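PDB 4YS6: putative solute-binding component of ABC transporter from Clostridium phytofermentans, which probably binds sugars as the extracellular receptor of an ABC importer, and accommodates beta-D-glucopyranose in its ligand pocket. Local coordinates for residues K63-E68 with Q300-V305; N87-G92 with G107-Q112. One frame throughout, in Å; residues are numbered along the deposited sequence.

Interaction 1 of 2, residues K63-E68 with Q300-V305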
ATOM      1  N   LYS A  63     -18.650  -6.904 -13.874  1.00 18.29           N
ATOM      2  CA  LYS A  63     -20.038  -7.120 -14.279  1.00 20.03           C
ATOM      3  C   LYS A  63     -20.368  -6.331 -15.536  1.00 22.40           C
ATOM      4  O   LYS A  63     -21.063  -6.838 -16.435  1.00 22.52           O
ATOM      5  CB  LYS A  63     -20.985  -6.770 -13.139  1.00 21.07           C
ATOM      6  CG  LYS A  63     -20.867  -7.743 -11.993  1.00 24.94           C
ATOM      7  CD  LYS A  63     -21.868  -7.464 -10.888  1.00 40.12           C
ATOM      8  CE  LYS A  63     -21.778  -8.531  -9.814  1.00 53.71           C
ATOM      9  NZ  LYS A  63     -22.641  -8.230  -8.640  1.00 65.31           N
ATOM     10  N   ASP A  64     -19.837  -5.121 -15.640  1.00 20.40           N
ATOM     11  CA  ASP A  64     -20.016  -4.314 -16.847  1.00 25.57           C
ATOM     12  C   ASP A  64     -19.414  -4.983 -18.076  1.00 26.89           C
ATOM     13  O   ASP A  64     -19.909  -4.804 -19.191  1.00 26.31           O
ATOM     14  CB  ASP A  64     -19.379  -2.930 -16.679  1.00 37.43           C
ATOM     15  CG  ASP A  64     -20.326  -1.912 -16.062  1.00 58.64           C
ATOM     16  OD1 ASP A  64     -21.535  -1.927 -16.394  1.00 66.40           O
ATOM     17  OD2 ASP A  64     -19.852  -1.083 -15.254  1.00 63.70           O
ATOM     18  N   ALA A  65     -18.330  -5.725 -17.868  1.00 21.77           N
ATOM     19  CA  ALA A  65     -17.635  -6.429 -18.941  1.00 23.58           C
ATOM     20  C   ALA A  65     -18.260  -7.795 -19.233  1.00 25.38           C
ATOM     21  O   ALA A  65     -17.806  -8.510 -20.130  1.00 23.71           O
ATOM     22  CB  ALA A  65     -16.164  -6.589 -18.584  1.00 20.89           C
ATOM     23  N   GLY A  66     -19.294  -8.165 -18.483  1.00 23.46           N
ATOM     24  CA  GLY A  66     -20.029  -9.384 -18.764  1.00 23.21           C
ATOM     25  C   GLY A  66     -19.698 -10.595 -17.921  1.00 21.93           C
ATOM     26  O   GLY A  66     -20.172 -11.687 -18.213  1.00 26.35           O
ATOM     27  N   TYR A  67     -18.899 -10.414 -16.876  1.00 19.90           N
ATOM     28  CA  TYR A  67     -18.553 -11.520 -16.007  1.00 19.51           C
ATOM     29  C   TYR A  67     -19.474 -11.622 -14.806  1.00 21.75           C
ATOM     30  O   TYR A  67     -20.138 -10.652 -14.428  1.00 25.97           O
ATOM     31  CB  TYR A  67     -17.103 -11.385 -15.538  1.00 18.53           C
ATOM     32  CG  TYR A  67     -16.145 -11.353 -16.690  1.00 18.55           C
ATOM     33  CD1 TYR A  67     -15.710 -12.531 -17.282  1.00 19.57           C
ATOM     34  CD2 TYR A  67     -15.695 -10.150 -17.211  1.00 18.41           C
ATOM     35  CE1 TYR A  67     -14.838 -12.501 -18.345  1.00 21.91           C
ATOM     36  CE2 TYR A  67     -14.834 -10.116 -18.280  1.00 21.54           C
ATOM     37  CZ  TYR A  67     -14.406 -11.297 -18.838  1.00 25.99           C
ATOM     38  OH  TYR A  67     -13.545 -11.278 -19.905  1.00 22.99           O
ATOM     39  N   GLU A  68     -19.543 -12.827 -14.251  1.00 19.72           N
ATOM     40  CA  GLU A  68     -20.121 -13.060 -12.937  1.00 23.31           C
ATOM     41  C   GLU A  68     -18.966 -12.982 -11.946  1.00 23.49           C
ATOM     42  O   GLU A  68     -17.809 -13.262 -12.303  1.00 20.51           O
ATOM     43  CB  GLU A  68     -20.837 -14.407 -12.846  1.00 27.86           C
ATOM     44  CG  GLU A  68     -22.063 -14.541 -13.737  1.00 44.96           C
ATOM     45  CD  GLU A  68     -23.248 -13.718 -13.246  1.00 64.69           C
ATOM     46  OE1 GLU A  68     -23.105 -13.004 -12.226  1.00 72.23           O
ATOM     47  OE2 GLU A  68     -24.327 -13.789 -13.880  1.00 69.42           O
ATOM     48  N   GLN A 300      -7.495  -1.745 -15.399  1.00 16.16           N
ATOM     49  CA  GLN A 300      -6.374  -2.427 -16.023  1.00 16.09           C
ATOM     50  C   GLN A 300      -6.504  -3.928 -15.797  1.00 15.17           C
ATOM     51  O   GLN A 300      -6.241  -4.730 -16.704  1.00 15.26           O
ATOM     52  CB  GLN A 300      -5.048  -1.913 -15.481  1.00 17.24           C
ATOM     53  CG  GLN A 300      -4.718  -0.525 -15.948  1.00 17.77           C
ATOM     54  CD  GLN A 300      -4.728  -0.418 -17.465  1.00 24.14           C
ATOM     55  OE1 GLN A 300      -5.552   0.285 -18.044  1.00 29.91           O
ATOM     56  NE2 GLN A 300      -3.834  -1.138 -18.109  1.00 24.39           N
ATOM     57  N   VAL A 301      -6.937  -4.313 -14.600  1.00 14.29           N
ATOM     58  CA  VAL A 301      -7.122  -5.737 -14.325  1.00 15.30           C
ATOM     59  C   VAL A 301      -8.224  -6.338 -15.202  1.00 15.33           C
ATOM     60  O   VAL A 301      -8.063  -7.450 -15.751  1.00 16.10           O
ATOM     61  CB  VAL A 301      -7.411  -5.963 -12.849  1.00 16.10           C
ATOM     62  CG1 VAL A 301      -7.872  -7.409 -12.587  1.00 21.49           C
ATOM     63  CG2 VAL A 301      -6.164  -5.651 -12.073  1.00 12.94           C
ATOM     64  N   VAL A 302      -9.332  -5.619 -15.398  1.00 14.98           N
ATOM     65  CA  VAL A 302     -10.392  -6.145 -16.250  1.00 15.58           C
ATOM     66  C   VAL A 302      -9.903  -6.272 -17.691  1.00 16.50           C
ATOM     67  O   VAL A 302     -10.297  -7.210 -18.370  1.00 17.07           O
ATOM     68  CB  VAL A 302     -11.666  -5.286 -16.161  1.00 18.37           C
ATOM     69  CG1 VAL A 302     -12.719  -5.740 -17.168  1.00 23.37           C
ATOM     70  CG2 VAL A 302     -12.227  -5.368 -14.733  1.00 24.00           C
ATOM     71  N   LYS A 303      -9.031  -5.373 -18.149  1.00 14.89           N
ATOM     72  CA  LYS A 303      -8.412  -5.552 -19.476  1.00 15.05           C
ATOM     73  C   LYS A 303      -7.612  -6.861 -19.553  1.00 14.91           C
ATOM     74  O   LYS A 303      -7.608  -7.552 -20.599  1.00 16.30           O
ATOM     75  CB  LYS A 303      -7.495  -4.379 -19.824  1.00 21.56           C
ATOM     76  CG  LYS A 303      -8.250  -3.096 -20.076  1.00 21.17           C
ATOM     77  CD  LYS A 303      -7.272  -1.988 -20.362  1.00 24.89           C
ATOM     78  CE  LYS A 303      -7.947  -0.635 -20.364  1.00 30.52           C
ATOM     79  NZ  LYS A 303      -6.919   0.428 -20.539  1.00 38.57           N
HETATM   80  N   MSE A 304      -6.914  -7.198 -18.473  1.00 14.48           N
HETATM   81  CA  MSE A 304      -6.167  -8.466 -18.400  1.00 14.40           C
HETATM   82  C   MSE A 304      -7.124  -9.660 -18.407  1.00 16.28           C
HETATM   83  O   MSE A 304      -6.887 -10.640 -19.096  1.00 15.05           O
HETATM   84  CB  MSE A 304      -5.266  -8.528 -17.155  1.00 15.50           C
HETATM   85  CG  MSE A 304      -4.226  -7.473 -17.148  1.00 13.56           C
HETATM   86 SE   MSE A 304      -3.297  -7.709 -15.415  1.00 26.64          SE
HETATM   87  CE  MSE A 304      -1.682  -6.743 -15.831  1.00 20.84           C
ATOM     88  N   VAL A 305      -8.214  -9.571 -17.653  1.00 14.94           N
ATOM     89  CA  VAL A 305      -9.204 -10.638 -17.611  1.00 15.73           C
ATOM     90  C   VAL A 305      -9.801 -10.867 -18.998  1.00 15.96           C
ATOM     91  O   VAL A 305      -9.919 -12.013 -19.481  1.00 16.86           O
ATOM     92  CB  VAL A 305     -10.293 -10.297 -16.599  1.00 15.48           C
ATOM     93  CG1 VAL A 305     -11.416 -11.318 -16.661  1.00 16.08           C
ATOM     94  CG2 VAL A 305      -9.691 -10.249 -15.213  1.00 14.99           C
TER
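The hydroxyl OH of Tyr67 is hydrogen-bonded to Asp306 OD1, one residue beyond segment 300-305, which ties the rim of the ring to the helix it packs on. Across the two segments themselves there is no hydrogen bond, and the contact is apolar. Val305 presents its CG1 methyl to one face of the Tyr67 ring as a CH-pi contact, 4.0 Å from the ring centroid and 23° off the normal. The methyl is displaced toward the hydroxyl end, with Val305 CG1 to Tyr67 CZ the nearest approach at 3.7 Å. With Tyr67 CG anti to the carbonyl carbon (chi1 -59°), the ring is carried toward helix 294-309, where it and the valine side chain run past one another in opposite directions. Val305 also touches Ile121 of strand 119-123, so it lies between the tyrosine and the sheet. One helical turn earlier, Val302 CG1 meets Ala65 CB at 3.8 Å, while the same valine also touches Gln61 and Leu62. Ala65 and Tyr67 flank Gly66, whose positive phi closes helix 50-64 in a Schellman motif, with Gly66 N bonded to Lys63 O at 3.0 Å. Helix 50-64, turning here into edge strand 68-73, thus packs beside helix 294-309 on one face of the Rossmann-like sheet of a type I periplasmic binding protein.

Interaction 2 of 2, residues N87-G92 with G107-Q112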
ATOM      1  N   ASN A  87     -12.811 -22.213  -2.110  1.00 22.48           N
ATOM      2  CA  ASN A  87     -14.250 -22.218  -2.382  1.00 22.09           C
ATOM      3  C   ASN A  87     -14.548 -21.607  -3.740  1.00 25.13           C
ATOM      4  O   ASN A  87     -15.453 -22.056  -4.431  1.00 26.84           O
ATOM      5  CB  ASN A  87     -15.016 -21.450  -1.310  1.00 28.39           C
ATOM      6  CG  ASN A  87     -15.018 -22.160   0.035  1.00 46.43           C
ATOM      7  OD1 ASN A  87     -14.652 -23.332   0.136  1.00 42.60           O
ATOM      8  ND2 ASN A  87     -15.431 -21.444   1.076  1.00 50.75           N
HETATM    9  N   MSE A  88     -13.802 -20.569  -4.114  1.00 20.54           N
HETATM   10  CA  MSE A  88     -13.963 -19.986  -5.447  1.00 20.78           C
HETATM   11  C   MSE A  88     -13.690 -21.030  -6.520  1.00 24.60           C
HETATM   12  O   MSE A  88     -14.421 -21.136  -7.504  1.00 25.34           O
HETATM   13  CB  MSE A  88     -13.036 -18.784  -5.641  1.00 18.07           C
HETATM   14  CG  MSE A  88     -13.475 -17.571  -4.908  1.00 18.88           C
HETATM   15 SE   MSE A  88     -12.055 -16.221  -4.831  1.00 29.38          SE
HETATM   16  CE  MSE A  88     -12.937 -15.061  -3.524  1.00 21.14           C
ATOM     17  N   ILE A  89     -12.637 -21.810  -6.327  1.00 20.21           N
ATOM     18  CA  ILE A  89     -12.271 -22.819  -7.299  1.00 23.63           C
ATOM     19  C   ILE A  89     -13.373 -23.878  -7.356  1.00 31.40           C
ATOM     20  O   ILE A  89     -13.749 -24.349  -8.436  1.00 26.40           O
ATOM     21  CB  ILE A  89     -10.919 -23.458  -6.951  1.00 24.08           C
ATOM     22  CG1 ILE A  89      -9.809 -22.403  -7.033  1.00 22.73           C
ATOM     23  CG2 ILE A  89     -10.622 -24.629  -7.887  1.00 26.97           C
ATOM     24  CD1 ILE A  89      -8.454 -22.890  -6.529  1.00 26.63           C
ATOM     25  N   SER A  90     -13.891 -24.243  -6.189  1.00 27.75           N
ATOM     26  CA  SER A  90     -14.932 -25.267  -6.089  1.00 29.64           C
ATOM     27  C   SER A  90     -16.230 -24.797  -6.732  1.00 26.75           C
ATOM     28  O   SER A  90     -16.978 -25.582  -7.290  1.00 31.88           O
ATOM     29  CB  SER A  90     -15.181 -25.631  -4.622  1.00 40.55           C
ATOM     30  OG  SER A  90     -14.020 -26.195  -4.036  1.00 52.58           O
ATOM     31  N   ASN A  91     -16.484 -23.503  -6.659  1.00 22.19           N
ATOM     32  CA  ASN A  91     -17.674 -22.916  -7.263  1.00 34.05           C
ATOM     33  C   ASN A  91     -17.527 -22.700  -8.757  1.00 32.65           C
ATOM     34  O   ASN A  91     -18.456 -22.215  -9.407  1.00 40.12           O
ATOM     35  CB  ASN A  91     -18.006 -21.581  -6.606  1.00 40.87           C
ATOM     36  CG  ASN A  91     -18.411 -21.730  -5.165  1.00 64.22           C
ATOM     37  OD1 ASN A  91     -18.869 -22.795  -4.743  1.00 66.50           O
ATOM     38  ND2 ASN A  91     -18.253 -20.659  -4.394  1.00 75.80           N
ATOM     39  N   GLY A  92     -16.361 -23.032  -9.297  1.00 31.68           N
ATOM     40  CA  GLY A  92     -16.152 -22.977 -10.734  1.00 32.93           C
ATOM     41  C   GLY A  92     -15.612 -21.660 -11.273  1.00 27.72           C
ATOM     42  O   GLY A  92     -15.785 -21.360 -12.456  1.00 26.35           O
ATOM     43  N   GLY A 107       0.679 -20.804  -1.735  1.00 19.29           N
ATOM     44  CA  GLY A 107       1.289 -21.720  -2.680  1.00 20.22           C
ATOM     45  C   GLY A 107       0.485 -22.984  -2.933  1.00 20.16           C
ATOM     46  O   GLY A 107       0.363 -23.434  -4.066  1.00 22.23           O
ATOM     47  N   THR A 108      -0.056 -23.572  -1.877  1.00 21.33           N
ATOM     48  CA  THR A 108      -0.801 -24.801  -2.034  1.00 24.46           C
ATOM     49  C   THR A 108      -2.066 -24.589  -2.851  1.00 22.62           C
ATOM     50  O   THR A 108      -2.336 -25.337  -3.781  1.00 22.07           O
ATOM     51  CB  THR A 108      -1.168 -25.399  -0.663  1.00 35.70           C
ATOM     52  OG1 THR A 108       0.036 -25.675   0.057  1.00 36.70           O
ATOM     53  CG2 THR A 108      -1.945 -26.681  -0.829  1.00 38.17           C
ATOM     54  N   VAL A 109      -2.843 -23.567  -2.515  1.00 20.96           N
ATOM     55  CA  VAL A 109      -4.112 -23.390  -3.191  1.00 21.10           C
ATOM     56  C   VAL A 109      -3.902 -22.893  -4.605  1.00 20.23           C
ATOM     57  O   VAL A 109      -4.678 -23.205  -5.508  1.00 20.77           O
ATOM     58  CB  VAL A 109      -5.049 -22.431  -2.404  1.00 24.38           C
ATOM     59  CG1 VAL A 109      -4.506 -21.026  -2.361  1.00 23.28           C
ATOM     60  CG2 VAL A 109      -6.446 -22.466  -2.993  1.00 33.93           C
ATOM     61  N   LEU A 110      -2.853 -22.112  -4.834  1.00 17.91           N
ATOM     62  CA  LEU A 110      -2.604 -21.689  -6.213  1.00 18.97           C
ATOM     63  C   LEU A 110      -2.107 -22.832  -7.120  1.00 16.30           C
ATOM     64  O   LEU A 110      -2.358 -22.803  -8.342  1.00 18.02           O
ATOM     65  CB  LEU A 110      -1.634 -20.527  -6.230  1.00 18.49           C
ATOM     66  CG  LEU A 110      -2.249 -19.240  -5.641  1.00 26.12           C
ATOM     67  CD1 LEU A 110      -1.378 -18.074  -5.963  1.00 31.34           C
ATOM     68  CD2 LEU A 110      -3.695 -18.971  -6.112  1.00 29.83           C
ATOM     69  N   ALA A 111      -1.434 -23.836  -6.552  1.00 16.94           N
ATOM     70  CA  ALA A 111      -1.079 -25.029  -7.302  1.00 17.66           C
ATOM     71  C   ALA A 111      -2.353 -25.717  -7.808  1.00 17.79           C
ATOM     72  O   ALA A 111      -2.388 -26.216  -8.922  1.00 20.71           O
ATOM     73  CB  ALA A 111      -0.242 -26.004  -6.440  1.00 19.10           C
ATOM     74  N   GLN A 112      -3.387 -25.742  -6.975  1.00 18.65           N
ATOM     75  CA  GLN A 112      -4.690 -26.309  -7.350  1.00 18.80           C
ATOM     76  C   GLN A 112      -5.289 -25.552  -8.545  1.00 19.88           C
ATOM     77  O   GLN A 112      -5.810 -26.138  -9.496  1.00 22.72           O
ATOM     78  CB  GLN A 112      -5.638 -26.262  -6.143  1.00 24.16           C
ATOM     79  CG  GLN A 112      -7.001 -26.834  -6.397  1.00 33.72           C
ATOM     80  CD  GLN A 112      -7.896 -26.736  -5.179  1.00 45.37           C
ATOM     81  OE1 GLN A 112      -7.437 -26.429  -4.070  1.00 43.09           O
ATOM     82  NE2 GLN A 112      -9.183 -26.994  -5.377  1.00 47.75           N
TER
HETATM   83  O   HOH W   1     -11.523 -26.396  -4.089  1.00 47.00           O
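Ile89 reaches from the last turn of helix 78-90 to Val109 and Gln112 of helix 107-115, two neighbouring helices on one face of the parallel strands of the Rossmann-like lobe. The inner part of the contact is apolar and buried. Ile89 CD1 lies 4.1 Å from Val109 CG2 and 3.9 Å from the carbonyl oxygen Val109 O, the two side chains meeting at a slant. Ile89 also rests on Leu96 of strand 95-98, while Val109 touches Ile85, one turn earlier on helix 78-90, so the isoleucine is held between the neighbouring helix and the sheet. Just beyond Ile89, the helix ends in a Schellman motif in which Gly92, with positive phi, bonds through its N to Ile89 O at 3.0 Å. The outer side, at Ser90 and Gln112, is the one open to solvent. Gln112, its chain fully extended with CG opposite the backbone N (chi1 -179°), reaches across to helix 78-90 and carries its amide past the isoleucine, with NE2 3.7 Å from Ile89 CG2. No direct hydrogen bond joins the segments; a water does so instead. It sits 2.5 Å from Ser90 OG, an oxygen also hydrogen-bonded to Glu86 O, and accepts a hydrogen bond from Gln112 NE2 at 2.7 Å.

Both interactions belong to the lobe built on the mixed sheet that contains strands 38-43, 68-73, 95-98 and 119-123, but they pack on opposite faces of it. Their centres are 20 Å apart and their nearest atoms about 8 Å, without touching. In the chain, interaction 2 is nested within the loop closed by interaction 1: 63-68 comes first, then 87-92 and 107-112, and 300-305 only after the chain has passed through the other lobe. Interaction 2 therefore joins successive helices of the beta-alpha-beta run, whereas interaction 1 brings the returning chain back onto the turn between helix 50-64 and strand 68-73, as in the type I sugar-binding fold.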